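Local coordinates for protein peroxisomal acyl-coenzyme A oxidase 1 (Arabidopsis thaliana, PDB 1W07) that oxidises long- and medium-chain acyl-CoAs to 2-trans-enoyl-CoAs with FAD and molecular oxygen, releasing hydrogen peroxide in peroxisomal beta-oxidation, at residues A292-Y306 against T388-H402. The protein carries 1 engineered substitution. Residues are numbered along the deposited sequence; the frame is centred on the assembly and turned at random.
Sequences ASNALSRAVCIATRY and TADGIEECRKLCGGH. With FAD (flavin-adenine dinucleotide), chain C.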
# COMPACT_ATOMS: atom_id res chain seq x y z
N ALA B 292 -9.02 13.91 -1.35
CA ALA B 292 -8.77 12.69 -2.11
C ALA B 292 -8.36 12.98 -3.54
O ALA B 292 -7.38 12.41 -4.04
CB ALA B 292 -10.02 11.80 -2.10
N SER B 293 -9.09 13.87 -4.21
CA SER B 293 -8.75 14.20 -5.60
C SER B 293 -7.38 14.86 -5.65
O SER B 293 -6.60 14.61 -6.57
CB SER B 293 -9.83 15.10 -6.23
OG SER B 293 -9.88 16.36 -5.61
N ASN B 294 -7.08 15.69 -4.66
CA ASN B 294 -5.78 16.35 -4.60
C ASN B 294 -4.66 15.31 -4.58
O ASN B 294 -3.79 15.31 -5.45
CB ASN B 294 -5.65 17.24 -3.34
CG ASN B 294 -6.37 18.57 -3.48
OD1 ASN B 294 -6.23 19.27 -4.48
ND2 ASN B 294 -7.12 18.94 -2.45
N ALA B 295 -4.68 14.43 -3.58
CA ALA B 295 -3.65 13.41 -3.44
C ALA B 295 -3.60 12.45 -4.62
O ALA B 295 -2.51 12.13 -5.12
CB ALA B 295 -3.84 12.62 -2.12
N LEU B 296 -4.76 11.99 -5.10
CA LEU B 296 -4.76 11.04 -6.20
C LEU B 296 -4.18 11.63 -7.46
O LEU B 296 -3.36 11.00 -8.12
CB LEU B 296 -6.18 10.51 -6.46
CG LEU B 296 -6.32 9.41 -7.52
CD1 LEU B 296 -5.37 8.26 -7.20
CD2 LEU B 296 -7.76 8.91 -7.57
N SER B 297 -4.60 12.85 -7.80
CA SER B 297 -4.10 13.54 -8.99
C SER B 297 -2.58 13.73 -8.91
O SER B 297 -1.91 13.69 -9.94
CB SER B 297 -4.76 14.92 -9.14
OG SER B 297 -4.46 15.78 -8.04
N ARG B 298 -2.03 13.92 -7.71
CA ARG B 298 -0.58 14.12 -7.62
C ARG B 298 0.11 12.82 -8.04
O ARG B 298 1.03 12.84 -8.86
CB ARG B 298 -0.14 14.48 -6.20
CG ARG B 298 -0.57 15.87 -5.73
CD ARG B 298 -0.29 16.08 -4.22
NE ARG B 298 1.14 16.11 -3.93
CZ ARG B 298 1.66 16.46 -2.75
NH1 ARG B 298 0.87 16.77 -1.73
NH2 ARG B 298 2.98 16.53 -2.61
N ALA B 299 -0.34 11.70 -7.47
CA ALA B 299 0.24 10.41 -7.77
C ALA B 299 0.10 10.06 -9.25
O ALA B 299 1.05 9.63 -9.88
CB ALA B 299 -0.41 9.31 -6.88
N VAL B 300 -1.10 10.26 -9.80
CA VAL B 300 -1.37 9.97 -11.22
C VAL B 300 -0.51 10.86 -12.14
O VAL B 300 -0.05 10.40 -13.20
CB VAL B 300 -2.88 10.19 -11.54
CG1 VAL B 300 -3.12 10.20 -13.07
CG2 VAL B 300 -3.71 9.09 -10.85
N CYS B 301 -0.30 12.11 -11.76
CA CYS B 301 0.52 13.02 -12.56
C CYS B 301 1.93 12.44 -12.65
O CYS B 301 2.53 12.39 -13.72
CB CYS B 301 0.55 14.39 -11.90
SG CYS B 301 1.57 15.66 -12.72
N ILE B 302 2.46 11.97 -11.52
CA ILE B 302 3.80 11.41 -11.48
C ILE B 302 3.91 10.15 -12.31
O ILE B 302 4.81 10.02 -13.15
CB ILE B 302 4.23 11.13 -10.01
CG1 ILE B 302 4.27 12.45 -9.22
CG2 ILE B 302 5.60 10.45 -9.99
CD1 ILE B 302 4.45 12.30 -7.69
N ALA B 303 3.01 9.21 -12.09
CA ALA B 303 3.05 7.95 -12.82
C ALA B 303 2.79 8.16 -14.30
O ALA B 303 3.43 7.50 -15.13
CB ALA B 303 2.05 6.95 -12.22
N THR B 304 1.90 9.09 -14.66
CA THR B 304 1.61 9.34 -16.08
C THR B 304 2.83 9.91 -16.80
O THR B 304 3.21 9.42 -17.86
CB THR B 304 0.37 10.30 -16.26
OG1 THR B 304 -0.79 9.69 -15.70
CG2 THR B 304 0.11 10.55 -17.74
N ARG B 305 3.47 10.92 -16.22
CA ARG B 305 4.65 11.49 -16.87
C ARG B 305 5.77 10.47 -16.94
O ARG B 305 6.38 10.27 -18.00
CB ARG B 305 5.10 12.75 -16.13
CG ARG B 305 4.12 13.92 -16.25
CD ARG B 305 4.60 15.12 -15.45
NE ARG B 305 3.77 16.30 -15.69
CZ ARG B 305 3.77 17.38 -14.93
NH1 ARG B 305 2.97 18.40 -15.23
NH2 ARG B 305 4.55 17.45 -13.86
N TYR B 306 6.06 9.80 -15.83
CA TYR B 306 7.12 8.80 -15.88
C TYR B 306 6.81 7.68 -16.87
O TYR B 306 7.73 7.13 -17.49
CB TYR B 306 7.37 8.20 -14.51
CG TYR B 306 8.52 7.23 -14.51
CD1 TYR B 306 9.83 7.67 -14.69
CD2 TYR B 306 8.31 5.86 -14.34
CE1 TYR B 306 10.90 6.78 -14.71
CE2 TYR B 306 9.37 4.96 -14.35
CZ TYR B 306 10.66 5.42 -14.53
OH TYR B 306 11.71 4.53 -14.54
N THR B 388 -8.26 6.18 -3.16
CA THR B 388 -7.10 7.05 -3.33
C THR B 388 -5.83 6.45 -2.74
O THR B 388 -4.78 6.46 -3.39
CB THR B 388 -7.38 8.45 -2.72
OG1 THR B 388 -8.47 9.04 -3.42
CG2 THR B 388 -6.14 9.37 -2.82
N ALA B 389 -5.93 5.93 -1.52
CA ALA B 389 -4.79 5.31 -0.85
C ALA B 389 -4.25 4.17 -1.70
O ALA B 389 -3.05 4.08 -1.97
CB ALA B 389 -5.22 4.80 0.53
N ASP B 390 -5.13 3.27 -2.14
CA ASP B 390 -4.68 2.17 -2.97
C ASP B 390 -4.11 2.71 -4.29
O ASP B 390 -3.10 2.22 -4.78
CB ASP B 390 -5.82 1.20 -3.27
CG ASP B 390 -6.32 0.46 -2.03
OD1 ASP B 390 -5.59 0.35 -1.02
OD2 ASP B 390 -7.47 -0.03 -2.10
N GLY B 391 -4.77 3.73 -4.86
CA GLY B 391 -4.33 4.30 -6.12
C GLY B 391 -2.93 4.91 -6.07
O GLY B 391 -2.17 4.83 -7.06
N ILE B 392 -2.59 5.52 -4.94
CA ILE B 392 -1.28 6.14 -4.78
C ILE B 392 -0.20 5.07 -4.75
O ILE B 392 0.84 5.25 -5.38
CB ILE B 392 -1.19 6.95 -3.46
CG1 ILE B 392 -2.13 8.15 -3.54
CG2 ILE B 392 0.28 7.39 -3.21
CD1 ILE B 392 -2.27 8.87 -2.21
N GLU B 393 -0.43 3.98 -4.02
CA GLU B 393 0.55 2.91 -3.95
C GLU B 393 0.68 2.23 -5.31
O GLU B 393 1.77 1.79 -5.71
CB GLU B 393 0.19 1.88 -2.86
CG GLU B 393 0.96 0.54 -2.97
CD GLU B 393 2.48 0.69 -2.99
OE1 GLU B 393 3.18 -0.28 -3.36
OE2 GLU B 393 3.00 1.77 -2.62
N GLU B 394 -0.43 2.13 -6.04
CA GLU B 394 -0.40 1.51 -7.36
C GLU B 394 0.40 2.38 -8.33
O GLU B 394 1.07 1.87 -9.24
CB GLU B 394 -1.82 1.33 -7.88
CG GLU B 394 -1.92 0.73 -9.28
CD GLU B 394 -1.42 -0.72 -9.40
OE1 GLU B 394 -1.40 -1.22 -10.53
OE2 GLU B 394 -1.06 -1.36 -8.39
N CYS B 395 0.35 3.70 -8.14
CA CYS B 395 1.11 4.58 -9.02
C CYS B 395 2.58 4.37 -8.74
O CYS B 395 3.41 4.51 -9.64
CB CYS B 395 0.73 6.04 -8.79
SG CYS B 395 -0.85 6.53 -9.51
N ARG B 396 2.92 4.02 -7.50
CA ARG B 396 4.32 3.79 -7.18
C ARG B 396 4.80 2.54 -7.93
O ARG B 396 5.87 2.55 -8.53
CB ARG B 396 4.51 3.65 -5.67
CG ARG B 396 5.98 3.66 -5.23
CD ARG B 396 6.12 3.25 -3.79
NE ARG B 396 5.67 1.87 -3.63
CZ ARG B 396 6.32 0.81 -4.11
NH1 ARG B 396 7.48 0.97 -4.76
NH2 ARG B 396 5.80 -0.39 -3.98
N LYS B 397 3.99 1.47 -7.91
CA LYS B 397 4.36 0.24 -8.60
C LYS B 397 4.44 0.47 -10.11
O LYS B 397 5.22 -0.19 -10.81
CB LYS B 397 3.33 -0.87 -8.32
CG LYS B 397 3.31 -1.35 -6.86
CD LYS B 397 2.68 -2.74 -6.78
CE LYS B 397 2.73 -3.29 -5.35
NZ LYS B 397 1.82 -2.56 -4.43
N LEU B 398 3.63 1.39 -10.61
CA LEU B 398 3.64 1.70 -12.04
C LEU B 398 4.97 2.32 -12.47
O LEU B 398 5.30 2.34 -13.66
CB LEU B 398 2.48 2.65 -12.37
CG LEU B 398 1.10 1.97 -12.39
CD1 LEU B 398 -0.00 3.00 -12.42
CD2 LEU B 398 1.02 1.06 -13.61
N CYS B 399 5.74 2.82 -11.50
CA CYS B 399 7.03 3.43 -11.80
C CYS B 399 8.18 2.42 -11.63
O CYS B 399 9.35 2.79 -11.60
CB CYS B 399 7.27 4.66 -10.91
SG CYS B 399 6.34 6.09 -11.32
N GLY B 400 7.84 1.13 -11.54
CA GLY B 400 8.86 0.10 -11.40
C GLY B 400 9.86 0.32 -10.27
O GLY B 400 9.52 0.89 -9.24
N GLY B 401 11.09 -0.14 -10.46
CA GLY B 401 12.11 0.01 -9.44
C GLY B 401 12.33 1.41 -8.90
O GLY B 401 12.37 1.61 -7.68
N HIS B 402 12.48 2.38 -9.80
CA HIS B 402 12.72 3.77 -9.40
C HIS B 402 11.61 4.35 -8.55
O HIS B 402 11.82 5.31 -7.82
CB HIS B 402 12.94 4.68 -10.63
CG HIS B 402 14.08 4.26 -11.50
ND1 HIS B 402 15.23 3.68 -11.00
CD2 HIS B 402 14.25 4.35 -12.84
CE1 HIS B 402 16.05 3.42 -12.00
NE2 HIS B 402 15.48 3.82 -13.13
PA FAD C . 10.14 -1.60 -15.79
O1A FAD C . 10.38 -2.93 -16.38
O2A FAD C . 10.76 -0.41 -16.42
O5B FAD C . 8.56 -1.38 -15.65
C5B FAD C . 8.00 -0.11 -15.31
C4B FAD C . 6.49 -0.11 -15.60
O4B FAD C . 6.34 -0.51 -16.97
C3B FAD C . 5.78 -1.16 -14.75
O3B FAD C . 4.40 -0.80 -14.59
C2B FAD C . 5.91 -2.41 -15.62
O2B FAD C . 4.83 -3.31 -15.34
C1B FAD C . 5.65 -1.78 -16.99
N9A FAD C . 6.19 -2.63 -18.08
C8A FAD C . 7.48 -2.76 -18.41
N7A FAD C . 7.60 -3.58 -19.44
C5A FAD C . 6.37 -3.97 -19.79
C6A FAD C . 5.89 -4.80 -20.79
N6A FAD C . 6.72 -5.37 -21.66
N1A FAD C . 4.50 -5.00 -20.89
C2A FAD C . 3.65 -4.35 -19.99
N3A FAD C . 4.15 -3.56 -19.05
C4A FAD C . 5.47 -3.36 -18.93
N1 FAD C . 19.26 -5.16 -9.79
C2 FAD C . 20.52 -5.76 -9.82
O2 FAD C . 21.11 -5.90 -10.89
N3 FAD C . 21.13 -6.14 -8.62
C4 FAD C . 20.48 -5.92 -7.40
O4 FAD C . 21.02 -6.25 -6.35
C4X FAD C . 19.22 -5.32 -7.37
N5 FAD C . 18.59 -5.04 -6.16
C5X FAD C . 17.34 -4.40 -6.12
C6 FAD C . 16.79 -4.00 -4.91
C7 FAD C . 15.62 -3.24 -4.89
C7M FAD C . 15.07 -2.77 -3.54
C8 FAD C . 15.00 -2.89 -6.09
C8M FAD C . 13.75 -2.01 -6.11
C9 FAD C . 15.55 -3.30 -7.30
C9A FAD C . 16.72 -4.06 -7.32
N10 FAD C . 17.32 -4.40 -8.54
C10 FAD C . 18.61 -4.95 -8.57
C1' FAD C . 16.65 -4.10 -9.83
C2' FAD C . 15.52 -5.11 -10.04
O2' FAD C . 16.05 -6.44 -9.92
C3' FAD C . 14.80 -5.00 -11.39
O3' FAD C . 15.74 -5.11 -12.46
C4' FAD C . 14.03 -3.68 -11.53
O4' FAD C . 13.36 -3.34 -10.31
C5' FAD C . 13.00 -3.80 -12.65
O5' FAD C . 12.13 -2.68 -12.62
P FAD C . 12.13 -1.59 -13.80
O1P FAD C . 12.44 -0.27 -13.19
O2P FAD C . 12.99 -2.07 -14.91
O3P FAD C . 10.58 -1.62 -14.24
O HOH W 1 11.54 2.22 -13.47
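Ala-295, Ala-299 and Ala-303 present a ridge of methyl groups to Thr-388, Ile-392 and Cys-395, joining two nearly parallel helices (14°, axes 8.8 Å apart) of the helical C-alpha1 domain of the acyl-CoA oxidase fold. Thr-388 pushes its methyl between Ala-292 and Leu-296, CG2 lying 3.7 Å from Leu-296 N, while its hydroxyl bonds back to Thr-384 O. Leu-296 leans over the bare CA of Gly-391, where a CB would collide with its CD1. Next along, CG1 of Ile-392 packs against the Ala-299 methyl (CB to CG1 3.9 Å), and the sulfur of Cys-395 nestles against the backbone between Ala-299 and Val-300. Ala-303 CB then fills the dip between Cys-395 and Leu-398.

Farther along, with CG turned anti to the backbone N (chi1 -176°), the Tyr-306 ring reaches Cys-399 obliquely, CD2 3.6 Å from SG. A water accepts a hydrogen bond from Tyr-306 OH (2.6 Å) and donates to Cys-399 O and FAD O1P. With an alanine here in place of the tyrosine, a gap beside Cys-399 is likely to open and the water would probably lose its hydroxyl donor. The same phosphate oxygen, FAD O1P, is gripped by Gly-401 N at 3.0 Å.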